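Local coordinates for protein tapirin (Caldicellulosiruptor kristjanssonii, PDB 6N2B) that probably binds cellulose through its C-terminal beta-helix domain, helping the thermophilic bacterium attach to plant biomass, and carries a bound calcium ion, at residues L204-L216 and F221-R233. Residues are numbered along the deposited sequence; the frame is centred on the assembly and turned at random.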
loop_
_atom_site.group_PDB
_atom_site.type_symbol
_atom_site.label_atom_id
_atom_site.label_comp_id
_atom_site.label_asym_id
_atom_site.label_seq_id
_atom_site.Cartn_x
_atom_site.Cartn_y
_atom_site.Cartn_z
ATOM N N LEU A 204 0.283 6.890 13.774
ATOM C CA LEU A 204 1.056 5.658 13.650
ATOM C C LEU A 204 0.210 4.427 13.954
ATOM O O LEU A 204 0.387 3.376 13.331
ATOM C CB LEU A 204 2.278 5.709 14.572
ATOM C CG LEU A 204 3.067 4.427 14.865
ATOM C CD1 LEU A 204 4.066 4.098 13.762
ATOM C CD2 LEU A 204 3.791 4.594 16.171
ATOM N N PHE A 205 -0.723 4.537 14.894
ATOM C CA PHE A 205 -1.503 3.378 15.309
ATOM C C PHE A 205 -2.652 3.049 14.367
ATOM O O PHE A 205 -3.395 2.095 14.637
ATOM C CB PHE A 205 -1.999 3.594 16.743
ATOM C CG PHE A 205 -0.869 3.741 17.714
ATOM C CD1 PHE A 205 -0.149 2.629 18.124
ATOM C CD2 PHE A 205 -0.456 4.990 18.135
ATOM C CE1 PHE A 205 0.929 2.755 18.977
ATOM C CE2 PHE A 205 0.624 5.120 18.972
ATOM C CZ PHE A 205 1.316 3.996 19.400
ATOM N N GLU A 206 -2.807 3.804 13.273
ATOM C CA GLU A 206 -3.724 3.446 12.203
ATOM C C GLU A 206 -3.116 2.444 11.222
ATOM O O GLU A 206 -3.850 1.812 10.457
ATOM C CB GLU A 206 -4.182 4.718 11.476
ATOM C CG GLU A 206 -4.624 4.565 9.993
ATOM C CD GLU A 206 -5.882 3.688 9.789
ATOM O OE1 GLU A 206 -6.644 3.460 10.758
ATOM O OE2 GLU A 206 -6.092 3.207 8.648
ATOM N N TYR A 207 -1.813 2.218 11.260
ATOM C CA TYR A 207 -1.172 1.445 10.207
ATOM C C TYR A 207 -1.175 -0.051 10.519
ATOM O O TYR A 207 -0.904 -0.469 11.652
ATOM C CB TYR A 207 0.237 1.984 9.950
ATOM C CG TYR A 207 0.080 3.272 9.183
ATOM C CD1 TYR A 207 -0.228 4.469 9.840
ATOM C CD2 TYR A 207 0.130 3.278 7.793
ATOM C CE1 TYR A 207 -0.421 5.642 9.134
ATOM C CE2 TYR A 207 -0.072 4.447 7.074
ATOM C CZ TYR A 207 -0.351 5.622 7.744
ATOM O OH TYR A 207 -0.556 6.770 7.009
ATOM N N ALA A 208 -1.575 -0.843 9.515
ATOM C CA ALA A 208 -1.323 -2.274 9.557
ATOM C C ALA A 208 0.148 -2.558 9.276
ATOM O O ALA A 208 0.764 -3.426 9.916
ATOM C CB ALA A 208 -2.226 -2.992 8.559
ATOM N N VAL A 209 0.736 -1.807 8.351
ATOM C CA VAL A 209 2.161 -1.883 8.066
ATOM C C VAL A 209 2.713 -0.465 8.132
ATOM O O VAL A 209 2.331 0.392 7.330
ATOM C CB VAL A 209 2.447 -2.521 6.694
ATOM C CG1 VAL A 209 3.938 -2.602 6.433
ATOM C CG2 VAL A 209 1.845 -3.891 6.615
ATOM N N TYR A 210 3.596 -0.215 9.086
ATOM C CA TYR A 210 4.351 1.031 9.138
ATOM C C TYR A 210 5.812 0.673 8.940
ATOM O O TYR A 210 6.407 0.007 9.790
ATOM C CB TYR A 210 4.141 1.759 10.462
ATOM C CG TYR A 210 4.776 3.129 10.501
ATOM C CD1 TYR A 210 6.118 3.286 10.827
ATOM C CD2 TYR A 210 4.031 4.273 10.216
ATOM C CE1 TYR A 210 6.698 4.533 10.861
ATOM C CE2 TYR A 210 4.604 5.531 10.250
ATOM C CZ TYR A 210 5.937 5.655 10.574
ATOM O OH TYR A 210 6.522 6.908 10.622
ATOM N N SER A 211 6.388 1.103 7.830
ATOM C CA SER A 211 7.781 0.805 7.517
ATOM C C SER A 211 8.556 2.113 7.433
ATOM O O SER A 211 8.308 2.933 6.539
ATOM C CB SER A 211 7.894 0.018 6.215
ATOM O OG SER A 211 7.476 -1.316 6.401
ATOM N N ARG A 212 9.488 2.309 8.370
ATOM C CA ARG A 212 10.336 3.495 8.338
ATOM C C ARG A 212 11.234 3.479 7.111
ATOM O O ARG A 212 11.443 4.514 6.464
ATOM C CB ARG A 212 11.160 3.578 9.624
ATOM C CG ARG A 212 12.080 4.783 9.698
ATOM C CD ARG A 212 12.476 5.096 11.134
ATOM N NE ARG A 212 13.889 4.800 11.358
ATOM C CZ ARG A 212 14.900 5.563 10.945
ATOM N NH1 ARG A 212 14.670 6.706 10.297
ATOM N NH2 ARG A 212 16.149 5.186 11.201
ATOM N N GLY A 213 11.761 2.312 6.768
ATOM C CA GLY A 213 12.491 2.167 5.530
ATOM C C GLY A 213 11.609 1.582 4.449
ATOM O O GLY A 213 10.467 2.015 4.266
ATOM N N SER A 214 12.125 0.590 3.735
ATOM C CA SER A 214 11.395 -0.052 2.661
ATOM C C SER A 214 10.484 -1.149 3.214
ATOM O O SER A 214 10.547 -1.519 4.392
ATOM C CB SER A 214 12.364 -0.645 1.649
ATOM O OG SER A 214 12.747 -1.951 2.062
ATOM N N PHE A 215 9.629 -1.679 2.331
ATOM C CA PHE A 215 8.654 -2.715 2.687
ATOM C C PHE A 215 8.555 -3.674 1.507
ATOM O O PHE A 215 7.931 -3.360 0.492
ATOM C CB PHE A 215 7.292 -2.132 3.025
ATOM C CG PHE A 215 6.221 -3.165 3.172
ATOM C CD1 PHE A 215 6.389 -4.239 4.026
ATOM C CD2 PHE A 215 5.042 -3.063 2.461
ATOM C CE1 PHE A 215 5.401 -5.185 4.165
ATOM C CE2 PHE A 215 4.056 -4.010 2.592
ATOM C CZ PHE A 215 4.230 -5.074 3.440
ATOM N N LEU A 216 9.175 -4.841 1.641
ATOM C CA LEU A 216 9.162 -5.850 0.587
ATOM C C LEU A 216 8.472 -7.092 1.120
ATOM O O LEU A 216 9.129 -7.986 1.680
ATOM C CB LEU A 216 10.573 -6.170 0.111
ATOM C CG LEU A 216 11.386 -4.897 -0.186
ATOM C CD1 LEU A 216 12.875 -5.045 0.150
ATOM C CD2 LEU A 216 11.182 -4.476 -1.599
ATOM N N PHE A 221 0.546 -12.042 0.145
ATOM C CA PHE A 221 0.476 -11.217 1.341
ATOM C C PHE A 221 -0.782 -10.385 1.221
ATOM O O PHE A 221 -0.946 -9.630 0.256
ATOM C CB PHE A 221 1.713 -10.325 1.480
ATOM C CG PHE A 221 1.801 -9.571 2.793
ATOM C CD1 PHE A 221 1.239 -8.309 2.930
ATOM C CD2 PHE A 221 2.498 -10.099 3.871
ATOM C CE1 PHE A 221 1.350 -7.596 4.129
ATOM C CE2 PHE A 221 2.599 -9.389 5.076
ATOM C CZ PHE A 221 2.023 -8.137 5.197
ATOM N N THR A 222 -1.685 -10.560 2.168
ATOM C CA THR A 222 -2.909 -9.784 2.218
ATOM C C THR A 222 -2.866 -8.924 3.466
ATOM O O THR A 222 -2.602 -9.428 4.561
ATOM C CB THR A 222 -4.143 -10.683 2.254
ATOM O OG1 THR A 222 -4.219 -11.472 1.061
ATOM C CG2 THR A 222 -5.377 -9.835 2.401
ATOM N N VAL A 223 -3.101 -7.632 3.304
ATOM C CA VAL A 223 -3.401 -6.765 4.426
ATOM C C VAL A 223 -4.865 -6.347 4.320
ATOM O O VAL A 223 -5.338 -5.926 3.254
ATOM C CB VAL A 223 -2.444 -5.565 4.501
ATOM C CG1 VAL A 223 -2.279 -4.917 3.155
ATOM C CG2 VAL A 223 -2.969 -4.575 5.515
ATOM N N ARG A 224 -5.592 -6.522 5.417
ATOM C CA ARG A 224 -7.033 -6.319 5.472
ATOM C C ARG A 224 -7.303 -5.272 6.551
ATOM O O ARG A 224 -7.196 -5.562 7.752
ATOM C CB ARG A 224 -7.746 -7.642 5.757
ATOM C CG ARG A 224 -9.227 -7.536 6.049
ATOM C CD ARG A 224 -9.813 -8.901 6.460
ATOM N NE ARG A 224 -9.590 -9.917 5.430
ATOM C CZ ARG A 224 -10.483 -10.225 4.495
ATOM N NH1 ARG A 224 -11.651 -9.600 4.490
ATOM N NH2 ARG A 224 -10.212 -11.150 3.574
ATOM N N GLY A 225 -7.652 -4.057 6.114
ATOM C CA GLY A 225 -7.886 -2.953 7.016
ATOM C C GLY A 225 -6.615 -2.196 7.290
ATOM O O GLY A 225 -5.521 -2.532 6.816
ATOM N N GLY A 226 -6.766 -1.153 8.100
ATOM C CA GLY A 226 -5.647 -0.310 8.493
ATOM C C GLY A 226 -5.055 0.423 7.297
ATOM O O GLY A 226 -5.625 0.493 6.207
ATOM N N SER A 227 -3.869 0.968 7.524
ATOM C CA SER A 227 -3.177 1.675 6.473
ATOM C C SER A 227 -1.764 1.133 6.346
ATOM O O SER A 227 -1.280 0.376 7.190
ATOM C CB SER A 227 -3.167 3.178 6.731
ATOM O OG SER A 227 -4.482 3.671 6.848
ATOM N N ILE A 228 -1.116 1.545 5.263
ATOM C CA ILE A 228 0.206 1.092 4.880
ATOM C C ILE A 228 1.050 2.333 4.670
ATOM O O ILE A 228 0.614 3.272 3.992
ATOM C CB ILE A 228 0.159 0.250 3.591
ATOM C CG1 ILE A 228 -0.550 -1.078 3.849
ATOM C CG2 ILE A 228 1.533 0.034 3.018
ATOM C CD1 ILE A 228 -1.426 -1.503 2.701
ATOM N N TYR A 229 2.238 2.350 5.267
ATOM C CA TYR A 229 3.193 3.434 5.098
ATOM C C TYR A 229 4.561 2.842 4.834
ATOM O O TYR A 229 4.948 1.856 5.468
ATOM C CB TYR A 229 3.288 4.339 6.347
ATOM C CG TYR A 229 4.478 5.280 6.279
ATOM C CD1 TYR A 229 4.436 6.413 5.472
ATOM C CD2 TYR A 229 5.653 5.023 6.987
ATOM C CE1 TYR A 229 5.505 7.269 5.380
ATOM C CE2 TYR A 229 6.737 5.869 6.897
ATOM C CZ TYR A 229 6.654 6.997 6.091
ATOM O OH TYR A 229 7.713 7.874 5.981
ATOM N N SER A 230 5.306 3.476 3.941
ATOM C CA SER A 230 6.729 3.207 3.798
ATOM C C SER A 230 7.493 4.498 3.565
ATOM O O SER A 230 7.062 5.358 2.792
ATOM C CB SER A 230 7.022 2.262 2.640
ATOM O OG SER A 230 8.269 2.593 2.063
ATOM N N GLY A 231 8.648 4.608 4.221
ATOM C CA GLY A 231 9.537 5.738 4.000
ATOM C C GLY A 231 10.402 5.638 2.760
ATOM O O GLY A 231 10.842 6.669 2.250
ATOM N N GLU A 232 10.658 4.424 2.264
ATOM C CA GLU A 232 11.419 4.214 1.038
ATOM C C GLU A 232 10.609 3.426 0.011
ATOM O O GLU A 232 9.462 3.777 -0.266
ATOM C CB GLU A 232 12.733 3.494 1.334
ATOM C CG GLU A 232 13.649 4.236 2.307
ATOM C CD GLU A 232 14.214 5.523 1.734
ATOM O OE1 GLU A 232 14.510 5.575 0.514
ATOM O OE2 GLU A 232 14.367 6.483 2.519
ATOM N N ARG A 233 11.184 2.366 -0.558
ATOM C CA ARG A 233 10.541 1.621 -1.639
ATOM C C ARG A 233 9.529 0.598 -1.119
ATOM O O ARG A 233 9.730 -0.025 -0.068
ATOM C CB ARG A 233 11.593 0.887 -2.465
ATOM C CG ARG A 233 12.447 1.767 -3.358
ATOM C CD ARG A 233 13.540 0.952 -4.084
ATOM N NE ARG A 233 13.042 -0.245 -4.784
ATOM C CZ ARG A 233 13.074 -1.490 -4.287
ATOM N NH1 ARG A 233 12.608 -2.506 -5.010
ATOM N NH2 ARG A 233 13.567 -1.730 -3.066
HETATM O O HOH W 1 10.131 6.915 7.389
#
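Tyr210 and Tyr229 stack across neighbouring coils of a parallel beta-helix, in which strand 227-230 lies one coil on from strand 207-211. Their side chains run side by side on one face of the sheet. The rings form an offset stack, with centroids 4.7 Å apart and planes at 29°. CD2 of Tyr229 lies over one face of the Tyr210 ring, and Leu204 CD1 sits over the centre of the opposite face. Both tyrosines have CG anti to the backbone N (chi1 -173° and 168°), which sends the two rings the same way. With an alanine here instead of Tyr210, a gap is likely to open between Leu204 CD1 and Tyr229, whose ring would lose one of its stacking partners. Phe417 is another.

From Val209 to Ser211 the parallel pairing is regular, and with the tyrosine stack this is the tightly packed part. Tyr229 N donates to Val209 O (2.8 Å), and Ser211 N to Tyr229 O. A beta bulge between Tyr207 and Val209 shifts the register by one. At the bulge Ser227 O accepts from Val209 N and, weakly, from Ala208 N. Ser227 CB lies over one face of the Tyr207 ring, whose OH bonds to Trp201 O. Asn246 ND2 bonds to Glu206 OE2.

Inside the coil, the edge of Phe215 points toward the face of Phe221. Val209 CG1 sits 3.7 Å above the Phe215 ring plane, over its centre.

At the 212-216/231-233 end the side chains are looser, though Phe215 N still bonds to Arg233 O (2.9 Å). Glu232 is exposed, its carboxylate turned from the 204-216 backbone. Leu216 CD2 only grazes the Arg233 guanidinium, which forms a salt bridge with Glu254. A water there donates to Arg212 O (2.9 Å) and lies 3.0 Å from Tyr229 OH, at the edge of the Tyr229 ring.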